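PDB 5NBH: fiber from Murine adenovirus 2, which probably attaches the virus to host cells as its capsid fibre, the distal domain in this chain being able to bind N-acetylglucosamine. Local coordinates for residues 94-105 with 124-135; 165-173 with 229-237. All coordinates share one frame; numbering follows the deposited sequence.

Interaction 1: residues 94-105 with 124-135; sequences RLRNGTYNEYAD and TGETNATGTQTW
Ala-104 faces Gly-125 as an antiparallel non-hydrogen-bonded pair and Asp-105 faces Thr-124 as a hydrogen-bonded one, while strand 94-96 passes strand 131-135 at 129° with the axes 7.3 Å apart. The indole of Trp-135 reaches from strand 131-135 to residues 95-104: Ala-104 CB makes a CH-pi contact over one face of its six-membered ring, and Leu-95 CB approaches CE3 obliquely. Trp-135 NE1 is hydrogen-bonded to Ser-215 of strand 208-217. Asn-97 bridges the strand ends. With CG anti to the backbone N (chi1 174°), its amide turns to strand 131-135, where OD1 receives Thr-134 N at 2.9 Å in a nearly straight bond (171°), the donor standing above the carbonyl plane. ND2 gives one bond to Glu-102 OE1 at 3.0 Å and another to water 1, which itself donates to Thr-132 O. This is the N-acetyl-D-glucosamine site of the fibre's distal domain, formed where the ends of two beta-sheets meet: Asn-97, Glu-102, Thr-130, Thr-132 and Gln-133 bind the sugar when it is present. Water 3 links Glu-102 OE1 to Thr-127 O. At the opposite end of the contact, in one of the two modelled positions of Arg-94, NH2 reaches Glu-126 OE2 at 2.6 Å, guanidinium and carboxylate planes almost perpendicular, while NH1 forms a salt bridge with Asp-105 OD1 (2.8 Å). Tyr-103 CB packs over one face of this guanidinium.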
loop_
_atom_site.group_PDB
_atom_site.type_symbol
_atom_site.label_atom_id
_atom_site.label_comp_id
_atom_site.label_asym_id
_atom_site.label_seq_id
_atom_site.Cartn_x
_atom_site.Cartn_y
_atom_site.Cartn_z
ATOM N N ARG A 94 16.025 13.222 12.874
ATOM C CA ARG A 94 15.808 14.234 13.896
ATOM C C ARG A 94 15.162 15.457 13.252
ATOM O O ARG A 94 15.675 15.965 12.218
ATOM C CB ARG A 94 17.165 14.607 14.489
ATOM C CG ARG A 94 17.078 15.536 15.676
ATOM C CD ARG A 94 16.220 14.883 16.723
ATOM N NE ARG A 94 16.618 15.293 18.043
ATOM C CZ ARG A 94 16.243 14.667 19.133
ATOM N NH1 ARG A 94 15.434 13.621 19.045
ATOM N NH2 ARG A 94 16.668 15.109 20.294
ATOM N N LEU A 95 14.008 15.869 13.807
ATOM C CA LEU A 95 13.227 16.997 13.340
ATOM C C LEU A 95 13.065 18.008 14.459
ATOM O O LEU A 95 12.915 17.639 15.607
ATOM C CB LEU A 95 11.833 16.560 12.882
ATOM C CG LEU A 95 11.838 15.540 11.747
ATOM C CD1 LEU A 95 10.444 15.092 11.441
ATOM C CD2 LEU A 95 12.491 16.132 10.530
ATOM N N ARG A 96 13.106 19.272 14.097
ATOM C CA ARG A 96 12.841 20.367 15.046
ATOM C C ARG A 96 11.494 21.010 14.741
ATOM O O ARG A 96 11.148 21.235 13.562
ATOM C CB ARG A 96 13.939 21.407 14.926
ATOM C CG ARG A 96 13.844 22.520 15.941
ATOM C CD ARG A 96 15.048 23.426 15.875
ATOM N NE ARG A 96 15.020 24.432 16.935
ATOM C CZ ARG A 96 16.008 25.271 17.231
ATOM N NH1 ARG A 96 17.135 25.283 16.516
ATOM N NH2 ARG A 96 15.849 26.139 18.222
ATOM N N ASN A 97 10.743 21.341 15.797
ATOM C CA ASN A 97 9.511 22.088 15.675
ATOM C C ASN A 97 9.817 23.573 15.476
ATOM O O ASN A 97 9.900 24.352 16.458
ATOM C CB ASN A 97 8.637 21.897 16.916
ATOM C CG ASN A 97 7.398 22.773 16.901
ATOM O OD1 ASN A 97 6.968 23.277 15.849
ATOM N ND2 ASN A 97 6.821 22.987 18.086
ATOM N N GLY A 98 9.969 23.974 14.219
ATOM C CA GLY A 98 10.276 25.358 13.863
ATOM C C GLY A 98 11.486 25.900 14.585
ATOM O O GLY A 98 12.544 25.317 14.481
ATOM N N THR A 99 11.317 27.039 15.283
ATOM C CA THR A 99 12.382 27.697 16.007
ATOM C C THR A 99 12.373 27.353 17.492
ATOM O O THR A 99 13.208 27.882 18.249
ATOM C CB THR A 99 12.315 29.237 15.836
ATOM O OG1 THR A 99 10.965 29.709 15.995
ATOM C CG2 THR A 99 12.785 29.613 14.463
ATOM N N TYR A 100 11.440 26.491 17.918
ATOM C CA TYR A 100 11.291 26.178 19.340
ATOM C C TYR A 100 12.350 25.162 19.703
ATOM O O TYR A 100 12.905 24.476 18.827
ATOM C CB TYR A 100 9.895 25.642 19.648
ATOM C CG TYR A 100 8.714 26.605 19.504
ATOM C CD1 TYR A 100 8.861 27.934 19.039
ATOM C CD2 TYR A 100 7.434 26.175 19.796
ATOM C CE1 TYR A 100 7.763 28.768 18.900
ATOM C CE2 TYR A 100 6.331 27.006 19.647
ATOM C CZ TYR A 100 6.501 28.305 19.199
ATOM O OH TYR A 100 5.395 29.102 19.056
ATOM N N ASN A 101 12.607 25.017 20.997
ATOM C CA ASN A 101 13.572 24.030 21.492
ATOM C C ASN A 101 12.808 22.716 21.722
ATOM O O ASN A 101 12.716 22.215 22.831
ATOM C CB ASN A 101 14.238 24.549 22.778
ATOM C CG ASN A 101 15.126 25.749 22.519
ATOM O OD1 ASN A 101 15.957 25.714 21.614
ATOM N ND2 ASN A 101 14.968 26.819 23.306
ATOM N N GLU A 102 12.181 22.216 20.661
ATOM C CA GLU A 102 11.334 21.024 20.723
ATOM C C GLU A 102 11.698 20.177 19.513
ATOM O O GLU A 102 11.749 20.702 18.380
ATOM C CB GLU A 102 9.864 21.395 20.664
ATOM C CG GLU A 102 9.341 22.103 21.917
ATOM C CD GLU A 102 7.871 22.454 21.855
ATOM O OE1 GLU A 102 7.139 22.010 20.916
ATOM O OE2 GLU A 102 7.433 23.215 22.775
ATOM N N TYR A 103 11.943 18.897 19.763
ATOM C CA TYR A 103 12.424 17.972 18.719
ATOM C C TYR A 103 11.631 16.656 18.722
ATOM O O TYR A 103 10.963 16.325 19.695
ATOM C CB TYR A 103 13.901 17.674 18.929
ATOM C CG TYR A 103 14.797 18.892 18.826
ATOM C CD1 TYR A 103 14.932 19.777 19.909
ATOM C CD2 TYR A 103 15.454 19.203 17.641
ATOM C CE1 TYR A 103 15.755 20.901 19.814
ATOM C CE2 TYR A 103 16.265 20.339 17.538
ATOM C CZ TYR A 103 16.416 21.170 18.620
ATOM O OH TYR A 103 17.211 22.288 18.516
ATOM N N ALA A 104 11.734 15.928 17.614
ATOM C CA ALA A 104 11.163 14.591 17.475
ATOM C C ALA A 104 12.091 13.726 16.620
ATOM O O ALA A 104 12.892 14.236 15.848
ATOM C CB ALA A 104 9.798 14.665 16.852
ATOM N N ASP A 105 11.953 12.415 16.778
ATOM C CA ASP A 105 12.601 11.428 15.901
ATOM C C ASP A 105 11.508 10.838 15.031
ATOM O O ASP A 105 10.424 10.527 15.531
ATOM C CB ASP A 105 13.195 10.303 16.718
ATOM C CG ASP A 105 14.564 10.651 17.289
ATOM O OD1 ASP A 105 15.109 11.717 16.961
ATOM O OD2 ASP A 105 15.092 9.825 18.056
ATOM N N THR A 124 7.996 10.497 17.058
ATOM C CA THR A 124 8.094 10.390 18.511
ATOM C C THR A 124 8.711 11.689 19.033
ATOM O O THR A 124 9.932 11.884 19.018
ATOM C CB THR A 124 8.926 9.185 18.957
ATOM O OG1 THR A 124 8.365 7.986 18.410
ATOM C CG2 THR A 124 8.933 9.058 20.467
ATOM N N GLY A 125 7.829 12.594 19.435
ATOM C CA GLY A 125 8.217 13.864 20.076
ATOM C C GLY A 125 8.776 13.668 21.476
ATOM O O GLY A 125 8.448 12.700 22.181
ATOM N N GLU A 126 9.637 14.603 21.882
ATOM C CA GLU A 126 10.323 14.499 23.158
ATOM C C GLU A 126 9.637 15.306 24.232
ATOM O O GLU A 126 9.781 14.994 25.393
ATOM C CB GLU A 126 11.736 15.032 23.058
ATOM C CG GLU A 126 12.677 14.244 22.188
ATOM C CD GLU A 126 14.087 14.808 22.239
ATOM O OE1 GLU A 126 14.299 16.022 22.521
ATOM O OE2 GLU A 126 15.003 14.012 22.002
ATOM N N THR A 127 8.918 16.355 23.846
ATOM C CA THR A 127 8.500 17.367 24.801
ATOM C C THR A 127 6.996 17.524 24.819
ATOM O O THR A 127 6.351 17.734 23.771
ATOM C CB THR A 127 9.174 18.733 24.449
ATOM O OG1 THR A 127 10.591 18.575 24.379
ATOM C CG2 THR A 127 8.858 19.780 25.501
ATOM N N ASN A 128 6.411 17.468 26.016
ATOM C CA ASN A 128 4.986 17.780 26.154
ATOM C C ASN A 128 4.699 19.181 25.653
ATOM O O ASN A 128 5.459 20.104 25.916
ATOM C CB ASN A 128 4.524 17.668 27.590
ATOM C CG ASN A 128 4.604 16.252 28.100
ATOM O OD1 ASN A 128 5.682 15.767 28.419
ATOM N ND2 ASN A 128 3.467 15.580 28.167
ATOM N N ALA A 129 3.597 19.337 24.937
ATOM C CA ALA A 129 3.277 20.615 24.330
ATOM C C ALA A 129 1.796 20.800 24.178
ATOM O O ALA A 129 1.039 19.835 24.004
ATOM C CB ALA A 129 3.952 20.737 22.979
ATOM N N THR A 130 1.386 22.067 24.263
ATOM C CA THR A 130 0.045 22.473 24.001
ATOM C C THR A 130 0.144 23.515 22.888
ATOM O O THR A 130 0.728 24.607 23.072
ATOM C CB THR A 130 -0.620 23.058 25.265
ATOM O OG1 THR A 130 -0.660 22.035 26.269
ATOM C CG2 THR A 130 -2.018 23.520 24.974
ATOM N N GLY A 131 -0.406 23.166 21.737
ATOM C CA GLY A 131 -0.334 24.005 20.563
ATOM C C GLY A 131 -0.135 23.146 19.336
ATOM O O GLY A 131 -0.481 21.984 19.348
ATOM N N THR A 132 0.397 23.744 18.280
ATOM C CA THR A 132 0.539 23.057 16.992
ATOM C C THR A 132 2.007 23.016 16.635
ATOM O O THR A 132 2.650 24.075 16.623
ATOM C CB THR A 132 -0.273 23.744 15.904
ATOM O OG1 THR A 132 -1.673 23.652 16.240
ATOM C CG2 THR A 132 -0.030 23.094 14.527
ATOM N N GLN A 133 2.545 21.819 16.356
ATOM C CA GLN A 133 3.968 21.670 15.981
ATOM C C GLN A 133 4.083 21.579 14.468
ATOM O O GLN A 133 3.199 21.021 13.818
ATOM C CB GLN A 133 4.628 20.409 16.585
ATOM C CG GLN A 133 4.528 20.315 18.098
ATOM C CD GLN A 133 3.176 19.802 18.575
ATOM O OE1 GLN A 133 2.637 18.852 18.020
ATOM N NE2 GLN A 133 2.638 20.409 19.630
ATOM N N THR A 134 5.179 22.092 13.922
ATOM C CA THR A 134 5.411 22.079 12.486
ATOM C C THR A 134 6.636 21.246 12.228
ATOM O O THR A 134 7.717 21.558 12.727
ATOM C CB THR A 134 5.586 23.516 11.897
ATOM O OG1 THR A 134 4.384 24.272 12.064
ATOM C CG2 THR A 134 5.845 23.439 10.417
ATOM N N TRP A 135 6.459 20.159 11.458
ATOM C CA TRP A 135 7.527 19.244 11.113
ATOM C C TRP A 135 7.706 19.402 9.616
ATOM O O TRP A 135 6.753 19.156 8.862
ATOM C CB TRP A 135 7.166 17.797 11.463
ATOM C CG TRP A 135 6.605 17.630 12.863
ATOM C CD1 TRP A 135 5.308 17.385 13.182
ATOM C CD2 TRP A 135 7.308 17.774 14.113
ATOM N NE1 TRP A 135 5.158 17.338 14.535
ATOM C CE2 TRP A 135 6.373 17.568 15.135
ATOM C CE3 TRP A 135 8.643 18.047 14.460
ATOM C CZ2 TRP A 135 6.720 17.618 16.487
ATOM C CZ3 TRP A 135 8.991 18.118 15.823
ATOM C CH2 TRP A 135 8.045 17.906 16.811
HETATM O O HOH W 1 4.460 24.688 18.396
HETATM O O HOH W 2 9.586 22.998 11.275
HETATM O O HOH W 3 6.796 19.037 21.242
HETATM O O HOH W 4 12.594 18.387 22.576
HETATM O O HOH W 5 8.750 17.225 21.169
HETATM O O HOH W 6 9.317 7.608 15.788
#

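Interaction 2: residues 165-173 with 229-237; sequences PTFILPTSD and MYESQIGIV
Two backbone carbonyls of the loop 165-173, those of Ile-168 and Leu-169, take the hydroxyls of Tyr-230 and Ser-232 where strand 223-231 gives way to the C-terminal tail. Tyr-230 OH donates to Ile-168 O at 2.7 Å, in the carbonyl plane and on a lone pair, with the acceptor level with the edge of the phenol ring. Ser-232 OG donates to Leu-169 O, also at 2.7 Å but from above the carbonyl plane, and receives Ile-234 N at 3.1 Å, closing an ST turn. Its chi1 of 174° places OG beside the carbonyl carbon, where both bonds can form. Gln-233 N adds a weak bond to Leu-169 O. Farther along, water 7 accepts from Thr-171 N and donates to Glu-231 O.

Apolar contacts complete the join. Pro-170 CB rests obliquely against Tyr-230 CD2 at 4.0 Å, and Ile-234 places CG1 against Leu-169 CB (4.0 Å). Phe-167 CB lies 4.3 Å from Ile-236 CG1, its ring leading away to meet that of Phe-83. The Ile-234 methyl CG2 lies against the hydroxyl OG1 of Thr-166 at 3.7 Å, the two side chains crossing at about a right angle.

In the fold, this joins a short 3-10 turn that includes Phe-167 and Ile-168 to the exit of the outermost strand, within this chain, of the five-stranded sheet. Arg-112 of strand 103-113 donates to both Phe-167 O and Ile-234 O, and Phe-89 of a second subunit packs on Gln-233. With side-chain hydroxyls supplying the two short bonds, the two segments are joined without any strand ladder between them.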
loop_
_atom_site.group_PDB
_atom_site.type_symbol
_atom_site.label_atom_id
_atom_site.label_comp_id
_atom_site.label_asym_id
_atom_site.label_seq_id
_atom_site.Cartn_x
_atom_site.Cartn_y
_atom_site.Cartn_z
ATOM N N PRO A 165 16.009 9.206 -6.055
ATOM C CA PRO A 165 14.596 9.110 -5.653
ATOM C C PRO A 165 13.656 10.143 -6.269
ATOM O O PRO A 165 12.822 10.736 -5.566
ATOM C CB PRO A 165 14.669 9.210 -4.131
ATOM C CG PRO A 165 15.870 10.054 -3.895
ATOM C CD PRO A 165 16.852 9.757 -4.979
ATOM N N THR A 166 13.694 10.311 -7.580
ATOM C CA THR A 166 12.773 11.242 -8.236
ATOM C C THR A 166 11.321 10.763 -8.177
ATOM O O THR A 166 10.412 11.532 -8.387
ATOM C CB THR A 166 13.164 11.491 -9.687
ATOM O OG1 THR A 166 13.106 10.246 -10.407
ATOM C CG2 THR A 166 14.576 12.106 -9.782
ATOM N N PHE A 167 11.106 9.473 -7.887
ATOM C CA PHE A 167 9.779 8.903 -7.913
ATOM C C PHE A 167 8.844 9.428 -6.782
ATOM O O PHE A 167 7.663 9.144 -6.817
ATOM C CB PHE A 167 9.858 7.351 -7.892
ATOM C CG PHE A 167 10.557 6.776 -6.695
ATOM C CD1 PHE A 167 9.911 6.663 -5.469
ATOM C CD2 PHE A 167 11.862 6.346 -6.775
ATOM C CE1 PHE A 167 10.550 6.113 -4.383
ATOM C CE2 PHE A 167 12.525 5.822 -5.676
ATOM C CZ PHE A 167 11.860 5.685 -4.483
ATOM N N ILE A 168 9.385 10.193 -5.817
ATOM C CA ILE A 168 8.553 10.818 -4.761
ATOM C C ILE A 168 8.005 12.199 -5.140
ATOM O O ILE A 168 7.153 12.693 -4.449
ATOM C CB ILE A 168 9.295 10.972 -3.422
ATOM C CG1 ILE A 168 10.438 12.025 -3.540
ATOM C CG2 ILE A 168 9.688 9.608 -2.883
ATOM C CD1 ILE A 168 10.990 12.541 -2.255
ATOM N N LEU A 169 8.472 12.792 -6.253
ATOM C CA LEU A 169 8.182 14.193 -6.558
ATOM C C LEU A 169 6.824 14.377 -7.167
ATOM O O LEU A 169 6.520 13.757 -8.194
ATOM C CB LEU A 169 9.245 14.767 -7.500
ATOM C CG LEU A 169 10.649 14.860 -6.902
ATOM C CD1 LEU A 169 11.648 15.128 -8.000
ATOM C CD2 LEU A 169 10.785 15.934 -5.823
ATOM N N PRO A 170 5.956 15.205 -6.542
ATOM C CA PRO A 170 4.681 15.540 -7.122
ATOM C C PRO A 170 4.758 16.754 -8.069
ATOM O O PRO A 170 5.831 17.286 -8.266
ATOM C CB PRO A 170 3.863 15.899 -5.886
ATOM C CG PRO A 170 4.842 16.610 -5.032
ATOM C CD PRO A 170 6.175 15.966 -5.291
ATOM N N THR A 171 3.629 17.138 -8.657
ATOM C CA THR A 171 3.614 18.253 -9.609
ATOM C C THR A 171 4.110 19.523 -8.895
ATOM O O THR A 171 3.704 19.807 -7.748
ATOM C CB THR A 171 2.226 18.487 -10.268
ATOM O OG1 THR A 171 2.302 19.648 -11.113
ATOM C CG2 THR A 171 1.136 18.728 -9.246
ATOM N N SER A 172 5.002 20.254 -9.567
ATOM C CA SER A 172 5.491 21.555 -9.081
ATOM C C SER A 172 4.684 22.736 -9.608
ATOM O O SER A 172 5.117 23.888 -9.427
ATOM C CB SER A 172 6.954 21.748 -9.479
ATOM O OG SER A 172 7.057 21.786 -10.906
ATOM N N ASP A 173 3.544 22.470 -10.246
ATOM C CA ASP A 173 2.606 23.522 -10.655
ATOM C C ASP A 173 2.206 24.348 -9.425
ATOM O O ASP A 173 1.603 23.832 -8.500
ATOM C CB ASP A 173 1.371 22.887 -11.300
ATOM C CG ASP A 173 0.363 23.909 -11.801
ATOM O OD1 ASP A 173 0.386 25.092 -11.357
ATOM O OD2 ASP A 173 -0.474 23.499 -12.629
ATOM N N MET A 229 -1.953 9.481 0.940
ATOM C CA MET A 229 -1.517 9.221 -0.419
ATOM C C MET A 229 -1.498 10.492 -1.278
ATOM O O MET A 229 -2.309 11.374 -1.108
ATOM C CB MET A 229 -2.418 8.163 -1.041
ATOM C CG MET A 229 -2.175 6.813 -0.381
ATOM S SD MET A 229 -3.124 5.386 -0.931
ATOM C CE MET A 229 -3.473 5.816 -2.586
ATOM N N TYR A 230 -0.563 10.527 -2.203
ATOM C CA TYR A 230 -0.515 11.527 -3.230
ATOM C C TYR A 230 -0.033 10.923 -4.543
ATOM O O TYR A 230 0.219 9.712 -4.639
ATOM C CB TYR A 230 0.336 12.723 -2.725
ATOM C CG TYR A 230 1.827 12.519 -2.577
ATOM C CD1 TYR A 230 2.389 12.082 -1.368
ATOM C CD2 TYR A 230 2.692 12.788 -3.645
ATOM C CE1 TYR A 230 3.764 11.932 -1.221
ATOM C CE2 TYR A 230 4.063 12.643 -3.504
ATOM C CZ TYR A 230 4.592 12.206 -2.306
ATOM O OH TYR A 230 5.948 12.068 -2.128
ATOM N N GLU A 231 0.067 11.761 -5.570
ATOM C CA GLU A 231 0.473 11.330 -6.888
ATOM C C GLU A 231 1.827 11.922 -7.272
ATOM O O GLU A 231 2.105 13.118 -6.964
ATOM C CB GLU A 231 -0.604 11.754 -7.886
ATOM C CG GLU A 231 -0.510 11.020 -9.198
ATOM C CD GLU A 231 -1.826 10.974 -9.929
ATOM O OE1 GLU A 231 -2.753 11.758 -9.575
ATOM O OE2 GLU A 231 -1.904 10.160 -10.869
ATOM N N SER A 232 2.653 11.114 -7.934
ATOM C CA SER A 232 3.881 11.626 -8.527
ATOM C C SER A 232 3.692 11.851 -10.015
ATOM O O SER A 232 3.053 11.049 -10.707
ATOM C CB SER A 232 5.082 10.744 -8.250
ATOM O OG SER A 232 6.256 11.189 -8.943
ATOM N N GLN A 233 4.267 12.961 -10.477
ATOM C CA GLN A 233 4.299 13.331 -11.890
ATOM C C GLN A 233 5.373 12.553 -12.671
ATOM O O GLN A 233 5.365 12.562 -13.917
ATOM C CB GLN A 233 4.571 14.851 -12.021
ATOM C CG GLN A 233 5.909 15.338 -11.434
ATOM C CD GLN A 233 6.261 16.768 -11.818
ATOM O OE1 GLN A 233 5.571 17.389 -12.623
ATOM N NE2 GLN A 233 7.334 17.305 -11.222
ATOM N N ILE A 234 6.302 11.917 -11.947
ATOM C CA ILE A 234 7.510 11.384 -12.524
ATOM C C ILE A 234 7.261 9.929 -12.800
ATOM O O ILE A 234 7.116 9.123 -11.864
ATOM C CB ILE A 234 8.737 11.504 -11.598
ATOM C CG1 ILE A 234 8.931 12.935 -11.089
ATOM C CG2 ILE A 234 9.982 11.010 -12.330
ATOM C CD1 ILE A 234 9.364 13.958 -12.126
ATOM N N GLY A 235 7.213 9.599 -14.090
ATOM C CA GLY A 235 7.144 8.213 -14.510
ATOM C C GLY A 235 8.472 7.518 -14.298
ATOM O O GLY A 235 9.539 8.085 -14.531
ATOM N N ILE A 236 8.398 6.268 -13.863
ATOM C CA ILE A 236 9.562 5.410 -13.772
ATOM C C ILE A 236 9.723 4.807 -15.171
ATOM O O ILE A 236 8.919 3.964 -15.585
ATOM C CB ILE A 236 9.348 4.296 -12.733
ATOM C CG1 ILE A 236 9.114 4.900 -11.341
ATOM C CG2 ILE A 236 10.538 3.335 -12.722
ATOM C CD1 ILE A 236 8.210 4.056 -10.473
ATOM N N VAL A 237 10.740 5.256 -15.893
ATOM C CA VAL A 237 11.006 4.788 -17.252
ATOM C C VAL A 237 12.457 4.308 -17.351
ATOM O O VAL A 237 13.145 4.092 -16.349
ATOM C CB VAL A 237 10.708 5.887 -18.308
ATOM C CG1 VAL A 237 9.282 6.410 -18.144
ATOM C CG2 VAL A 237 11.713 7.035 -18.238
ATOM O OXT VAL A 237 12.979 4.120 -18.442
HETATM O O HOH W 7 1.225 15.497 -8.179
#

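In the fold
Both contacts reach the five-stranded sheet, through its neighbouring strands 116-125 and 223-231, yet their centres are 28 Å apart and their nearest atoms about 13 Å. Interaction 1 lies far from the chain's centre and mixes a buried tryptophan with exposed charges and bridging waters; no other subunit touches it, and it carries the sugar-binding residues. Interaction 2 sits nearer the centre, away from that site, with no salt bridge between its segments: neutral hydroxyl-to-carbonyl bonds and apolar packing hold a loop against the tail, with residues that also touch neighbouring subunits. Residues 94-105 and 124-135 include true strand pairing, whereas 165-173 and 229-237 share none.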